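Long-range contact in putative rRNA methylase (Clostridium thermocellum ATCC 27405, PDB 3EEY), which binds S-adenosylmethionine in a Rossmann-like domain and is probably a methyltransferase, with ribosomal RNA as its putative substrate: residues 113-126 against 148-160. Residues are numbered along the deposited sequence; the frame is centred on the assembly and turned at random.
Sequences TRPETTIQALSKAM and EEKEKVLEFLKGV. With SAM (S-adenosylmethionine), chain K.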
loop_
_atom_site.group_PDB
_atom_site.type_symbol
_atom_site.label_atom_id
_atom_site.label_comp_id
_atom_site.label_asym_id
_atom_site.label_seq_id
_atom_site.Cartn_x
_atom_site.Cartn_y
_atom_site.Cartn_z
ATOM N N THR A 113 -2.461 21.770 -10.214
ATOM C CA THR A 113 -1.871 21.931 -8.893
ATOM C C THR A 113 -0.375 22.222 -9.008
ATOM O O THR A 113 0.314 21.687 -9.880
ATOM C CB THR A 113 -2.113 20.686 -7.982
ATOM O OG1 THR A 113 -1.668 19.495 -8.641
ATOM C CG2 THR A 113 -3.585 20.535 -7.605
ATOM N N ARG A 114 0.105 23.098 -8.135
ATOM C CA ARG A 114 1.504 23.531 -8.105
ATOM C C ARG A 114 2.169 22.986 -6.843
ATOM O O ARG A 114 1.522 22.926 -5.797
ATOM C CB ARG A 114 1.572 25.063 -8.071
ATOM C CG ARG A 114 1.310 25.766 -9.390
ATOM C CD ARG A 114 1.018 27.241 -9.139
ATOM N NE ARG A 114 1.378 28.084 -10.277
ATOM C CZ ARG A 114 2.536 28.731 -10.403
ATOM N NH1 ARG A 114 3.466 28.639 -9.458
ATOM N NH2 ARG A 114 2.766 29.473 -11.478
ATOM N N PRO A 115 3.462 22.603 -6.929
ATOM C CA PRO A 115 4.201 22.067 -5.776
ATOM C C PRO A 115 4.123 22.928 -4.524
ATOM O O PRO A 115 3.819 22.405 -3.456
ATOM C CB PRO A 115 5.648 22.010 -6.274
ATOM C CG PRO A 115 5.553 21.941 -7.735
ATOM C CD PRO A 115 4.300 22.642 -8.145
ATOM N N GLU A 116 4.381 24.229 -4.677
ATOM C CA GLU A 116 4.396 25.214 -3.586
ATOM C C GLU A 116 3.110 25.201 -2.767
ATOM O O GLU A 116 3.147 25.101 -1.538
ATOM C CB GLU A 116 4.603 26.634 -4.135
ATOM C CG GLU A 116 5.601 26.767 -5.301
ATOM C CD GLU A 116 4.953 26.627 -6.682
ATOM O OE1 GLU A 116 5.477 25.842 -7.503
ATOM O OE2 GLU A 116 3.925 27.295 -6.946
ATOM N N THR A 117 1.979 25.280 -3.470
ATOM C CA THR A 117 0.661 25.398 -2.848
ATOM C C THR A 117 0.167 24.055 -2.331
ATOM O O THR A 117 -0.550 23.996 -1.327
ATOM C CB THR A 117 -0.372 26.055 -3.810
ATOM O OG1 THR A 117 -0.307 25.438 -5.099
ATOM C CG2 THR A 117 -0.072 27.536 -3.991
ATOM N N THR A 118 0.558 22.978 -3.014
ATOM C CA THR A 118 0.235 21.615 -2.575
ATOM C C THR A 118 0.915 21.312 -1.247
ATOM O O THR A 118 0.259 20.847 -0.311
ATOM C CB THR A 118 0.612 20.552 -3.625
ATOM O OG1 THR A 118 -0.069 20.828 -4.856
ATOM C CG2 THR A 118 0.226 19.156 -3.144
ATOM N N ILE A 119 2.214 21.613 -1.166
ATOM C CA ILE A 119 2.991 21.463 0.071
ATOM C C ILE A 119 2.395 22.296 1.227
ATOM O O ILE A 119 2.260 21.804 2.349
ATOM C CB ILE A 119 4.509 21.776 -0.178
ATOM C CG1 ILE A 119 5.156 20.635 -0.966
ATOM C CG2 ILE A 119 5.261 21.984 1.126
ATOM C CD1 ILE A 119 6.392 21.026 -1.742
ATOM N N GLN A 120 2.031 23.544 0.935
ATOM C CA GLN A 120 1.324 24.406 1.889
ATOM C C GLN A 120 0.027 23.779 2.394
ATOM O O GLN A 120 -0.187 23.706 3.604
ATOM C CB GLN A 120 0.971 25.744 1.250
ATOM C CG GLN A 120 2.006 26.817 1.347
ATOM C CD GLN A 120 1.412 28.154 0.995
ATOM O OE1 GLN A 120 0.616 28.708 1.760
ATOM N NE2 GLN A 120 1.771 28.674 -0.178
ATOM N N ALA A 121 -0.830 23.340 1.465
ATOM C CA ALA A 121 -2.107 22.683 1.814
ATOM C C ALA A 121 -1.909 21.410 2.608
ATOM O O ALA A 121 -2.690 21.130 3.520
ATOM C CB ALA A 121 -2.906 22.383 0.588
ATOM N N LEU A 122 -0.873 20.641 2.259
ATOM C CA LEU A 122 -0.525 19.436 3.013
ATOM C C LEU A 122 -0.129 19.740 4.457
ATOM O O LEU A 122 -0.515 19.008 5.353
ATOM C CB LEU A 122 0.569 18.631 2.315
ATOM C CG LEU A 122 0.167 17.835 1.075
ATOM C CD1 LEU A 122 1.405 17.418 0.294
ATOM C CD2 LEU A 122 -0.683 16.632 1.440
ATOM N N SER A 123 0.627 20.815 4.671
ATOM C CA SER A 123 0.956 21.277 6.033
ATOM C C SER A 123 -0.294 21.678 6.810
ATOM O O SER A 123 -0.432 21.330 7.984
ATOM C CB SER A 123 1.913 22.472 6.003
ATOM O OG SER A 123 2.871 22.332 4.971
ATOM N N LYS A 124 -1.188 22.412 6.143
ATOM C CA LYS A 124 -2.441 22.874 6.740
ATOM C C LYS A 124 -3.340 21.696 7.086
ATOM O O LYS A 124 -3.918 21.650 8.174
ATOM C CB LYS A 124 -3.182 23.848 5.805
ATOM C CG LYS A 124 -2.464 25.170 5.484
ATOM C CD LYS A 124 -1.847 25.827 6.721
ATOM C CE LYS A 124 -1.494 27.302 6.521
ATOM N NZ LYS A 124 -1.338 27.728 5.102
ATOM N N ALA A 125 -3.441 20.746 6.161
ATOM C CA ALA A 125 -4.226 19.535 6.368
ATOM C C ALA A 125 -3.662 18.694 7.507
ATOM O O ALA A 125 -4.425 18.154 8.305
ATOM C CB ALA A 125 -4.301 18.719 5.092
ATOM N N MET A 126 -2.330 18.585 7.574
ATOM C CA MET A 126 -1.665 17.839 8.654
ATOM C C MET A 126 -1.911 18.470 10.030
ATOM O O MET A 126 -2.081 17.751 11.011
ATOM C CB MET A 126 -0.162 17.647 8.379
ATOM C CG MET A 126 0.184 16.429 7.511
ATOM S SD MET A 126 1.942 16.052 7.240
ATOM C CE MET A 126 2.339 17.232 5.965
ATOM N N GLU A 148 7.629 17.554 -11.871
ATOM C CA GLU A 148 8.172 18.454 -10.859
ATOM C C GLU A 148 7.378 18.432 -9.547
ATOM O O GLU A 148 7.960 18.499 -8.465
ATOM C CB GLU A 148 8.231 19.876 -11.443
ATOM C CG GLU A 148 8.824 20.968 -10.545
ATOM C CD GLU A 148 8.240 22.354 -10.836
ATOM O OE1 GLU A 148 7.351 22.481 -11.714
ATOM O OE2 GLU A 148 8.666 23.324 -10.173
ATOM N N GLU A 149 6.055 18.346 -9.663
ATOM C CA GLU A 149 5.169 18.281 -8.506
ATOM C C GLU A 149 5.326 16.985 -7.735
ATOM O O GLU A 149 5.434 17.015 -6.507
ATOM C CB GLU A 149 3.705 18.481 -8.907
ATOM C CG GLU A 149 2.765 18.423 -7.713
ATOM C CD GLU A 149 1.365 18.844 -8.037
ATOM O OE1 GLU A 149 0.828 18.427 -9.086
ATOM O OE2 GLU A 149 0.793 19.579 -7.217
ATOM N N LYS A 150 5.350 15.865 -8.458
ATOM C CA LYS A 150 5.600 14.550 -7.869
ATOM C C LYS A 150 6.891 14.553 -7.047
ATOM O O LYS A 150 6.878 14.183 -5.865
ATOM C CB LYS A 150 5.664 13.454 -8.947
ATOM C CG LYS A 150 5.904 12.049 -8.379
ATOM C CD LYS A 150 6.430 11.061 -9.415
ATOM C CE LYS A 150 7.935 11.151 -9.624
ATOM N NZ LYS A 150 8.666 9.995 -9.020
ATOM N N GLU A 151 7.979 15.011 -7.672
ATOM C CA GLU A 151 9.307 15.023 -7.062
ATOM C C GLU A 151 9.379 15.890 -5.807
ATOM O O GLU A 151 9.882 15.442 -4.782
ATOM C CB GLU A 151 10.359 15.466 -8.088
ATOM C CG GLU A 151 10.611 14.457 -9.200
ATOM C CD GLU A 151 11.491 13.307 -8.752
ATOM O OE1 GLU A 151 12.728 13.492 -8.672
ATOM O OE2 GLU A 151 10.942 12.215 -8.485
ATOM N N LYS A 152 8.842 17.105 -5.877
ATOM C CA LYS A 152 8.877 18.012 -4.736
ATOM C C LYS A 152 7.966 17.594 -3.582
ATOM O O LYS A 152 8.395 17.643 -2.427
ATOM C CB LYS A 152 8.603 19.460 -5.164
ATOM C CG LYS A 152 9.722 20.059 -5.989
ATOM C CD LYS A 152 9.427 21.481 -6.430
ATOM C CE LYS A 152 10.542 22.003 -7.337
ATOM N NZ LYS A 152 10.217 23.337 -7.919
ATOM N N VAL A 153 6.728 17.182 -3.891
ATOM C CA VAL A 153 5.782 16.716 -2.873
ATOM C C VAL A 153 6.338 15.523 -2.089
ATOM O O VAL A 153 6.279 15.499 -0.854
ATOM C CB VAL A 153 4.380 16.373 -3.478
ATOM C CG1 VAL A 153 3.521 15.614 -2.489
ATOM C CG2 VAL A 153 3.656 17.638 -3.912
ATOM N N LEU A 154 6.883 14.549 -2.813
ATOM C CA LEU A 154 7.515 13.385 -2.206
ATOM C C LEU A 154 8.757 13.733 -1.381
ATOM O O LEU A 154 8.960 13.169 -0.307
ATOM C CB LEU A 154 7.837 12.316 -3.264
ATOM C CG LEU A 154 6.652 11.531 -3.855
ATOM C CD1 LEU A 154 7.080 10.641 -5.020
ATOM C CD2 LEU A 154 5.928 10.694 -2.808
ATOM N N GLU A 155 9.559 14.676 -1.868
ATOM C CA GLU A 155 10.732 15.151 -1.122
ATOM C C GLU A 155 10.326 15.856 0.169
ATOM O O GLU A 155 10.979 15.689 1.196
ATOM C CB GLU A 155 11.609 16.068 -1.983
ATOM C CG GLU A 155 13.022 16.231 -1.447
ATOM C CD GLU A 155 13.763 17.405 -2.063
ATOM O OE1 GLU A 155 13.255 17.999 -3.039
ATOM O OE2 GLU A 155 14.861 17.736 -1.566
ATOM N N PHE A 156 9.246 16.632 0.109
ATOM C CA PHE A 156 8.661 17.230 1.304
ATOM C C PHE A 156 8.153 16.180 2.294
ATOM O O PHE A 156 8.412 16.274 3.497
ATOM C CB PHE A 156 7.527 18.210 0.945
ATOM C CG PHE A 156 6.670 18.607 2.128
ATOM C CD1 PHE A 156 7.171 19.453 3.120
ATOM C CD2 PHE A 156 5.364 18.130 2.251
ATOM C CE1 PHE A 156 6.394 19.817 4.215
ATOM C CE2 PHE A 156 4.573 18.478 3.345
ATOM C CZ PHE A 156 5.086 19.328 4.330
ATOM N N LEU A 157 7.418 15.196 1.785
ATOM C CA LEU A 157 6.786 14.176 2.630
ATOM C C LEU A 157 7.745 13.165 3.257
ATOM O O LEU A 157 7.430 12.594 4.304
ATOM C CB LEU A 157 5.677 13.457 1.876
ATOM C CG LEU A 157 4.428 14.297 1.606
ATOM C CD1 LEU A 157 3.483 13.526 0.716
ATOM C CD2 LEU A 157 3.738 14.719 2.890
ATOM N N LYS A 158 8.910 12.969 2.639
ATOM C CA LYS A 158 9.991 12.177 3.231
ATOM C C LYS A 158 10.512 12.780 4.532
ATOM O O LYS A 158 11.045 12.051 5.378
ATOM C CB LYS A 158 11.162 12.033 2.254
ATOM C CG LYS A 158 10.982 10.964 1.181
ATOM C CD LYS A 158 11.981 11.156 0.034
ATOM C CE LYS A 158 11.645 10.293 -1.183
ATOM N NZ LYS A 158 12.058 8.872 -0.998
ATOM N N GLY A 159 10.346 14.099 4.688
ATOM C CA GLY A 159 10.836 14.835 5.852
ATOM C C GLY A 159 9.895 14.937 7.044
ATOM O O GLY A 159 10.280 15.431 8.095
ATOM N N VAL A 160 8.664 14.470 6.874
ATOM C CA VAL A 160 7.636 14.517 7.912
ATOM C C VAL A 160 8.015 13.630 9.110
ATOM O O VAL A 160 8.425 12.480 8.934
ATOM C CB VAL A 160 6.242 14.148 7.312
ATOM C CG1 VAL A 160 5.183 13.976 8.388
ATOM C CG2 VAL A 160 5.787 15.215 6.326
HETATM N N SAM K . -11.032 14.704 -7.343
HETATM C CA SAM K . -11.281 15.375 -8.658
HETATM C C SAM K . -12.456 14.748 -9.412
HETATM O O SAM K . -12.614 14.901 -10.629
HETATM O OXT SAM K . -13.292 14.079 -8.805
HETATM C CB SAM K . -10.005 15.409 -9.491
HETATM C CG SAM K . -9.111 16.595 -9.142
HETATM S SD SAM K . -8.188 17.252 -10.558
HETATM C CE SAM K . -6.956 15.939 -10.783
HETATM C "C5'" SAM K . -7.251 18.578 -9.749
HETATM C "C4'" SAM K . -8.175 19.740 -9.373
HETATM O "O4'" SAM K . -7.564 20.592 -8.421
HETATM C "C3'" SAM K . -8.544 20.605 -10.577
HETATM O "O3'" SAM K . -9.946 20.736 -10.618
HETATM C "C2'" SAM K . -7.877 21.941 -10.315
HETATM O "O2'" SAM K . -8.621 23.040 -10.806
HETATM C "C1'" SAM K . -7.787 21.938 -8.793
HETATM N N9 SAM K . -6.732 22.820 -8.256
HETATM C C8 SAM K . -5.583 23.261 -8.869
HETATM N N7 SAM K . -4.914 24.056 -7.998
HETATM C C5 SAM K . -5.625 24.124 -6.845
HETATM C C6 SAM K . -5.424 24.783 -5.637
HETATM N N6 SAM K . -4.349 25.536 -5.418
HETATM N N1 SAM K . -6.369 24.652 -4.644
HETATM C C2 SAM K . -7.503 23.890 -4.816
HETATM N N3 SAM K . -7.688 23.234 -6.007
HETATM C C4 SAM K . -6.771 23.353 -7.001
#
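In the Rossmann-like methyltransferase domain, two neighbouring helices on one face of the central sheet meet through the Glu149 carboxylate, bound to Thr113, at one end and Phe156, packed on Ile119, further along. Helix 115-126 and helix 148-157 run in roughly the same direction, their axes crossing at -32° and approaching to 9.5 Å. At the cofactor end, Glu149 reaches across the start of helix 115-126. With CG anti to the backbone N (chi1 -180°) and the chain extended, its side chain crosses those of Thr113 and Thr118 at about a right angle and places the carboxylate by their hydroxyls. Thr113 OG1 donates to Glu149 OE1 over 2.8 Å, on the syn lone pair, while Thr118 OG1 lies 2.8 Å from Glu149 OE2 and equally close to the carbonyl oxygen of Arg114. Thr113 turns its other branch to the cofactor, CG2 resting 3.6 Å from C8 of the SAM adenine, and Glu149 thus stands as a second-shell partner of the pocket wall. Pro115 packs alongside, its CB 3.8 Å from CD of Lys152, whose amine is salt-bridged to Glu148.

Further along, the contact turns apolar. Phe156 is a knob set among Ile119, Leu122, Ser123 and Met126: Ile119 CG2 lies over the centre of one ring face in a CH-pi contact (3.7 Å), whereas Met126 CE approaches obliquely. The bend of Met126 at chi3 (-80°) brings that methyl to Phe156 and also to CG2 of Val160, 4.0 Å away. On the side facing the sheet, Leu122 CD1 meets Val153 CG1. Leu122 also touches strands 94-101 and 133-139, and Leu157 strand 165-172; both helices thus cover one face of a seven-stranded sheet whose order, 3-2-1-4-5-7-6 with strand 181-187 antiparallel, is characteristic of class I SAM-dependent methyltransferases.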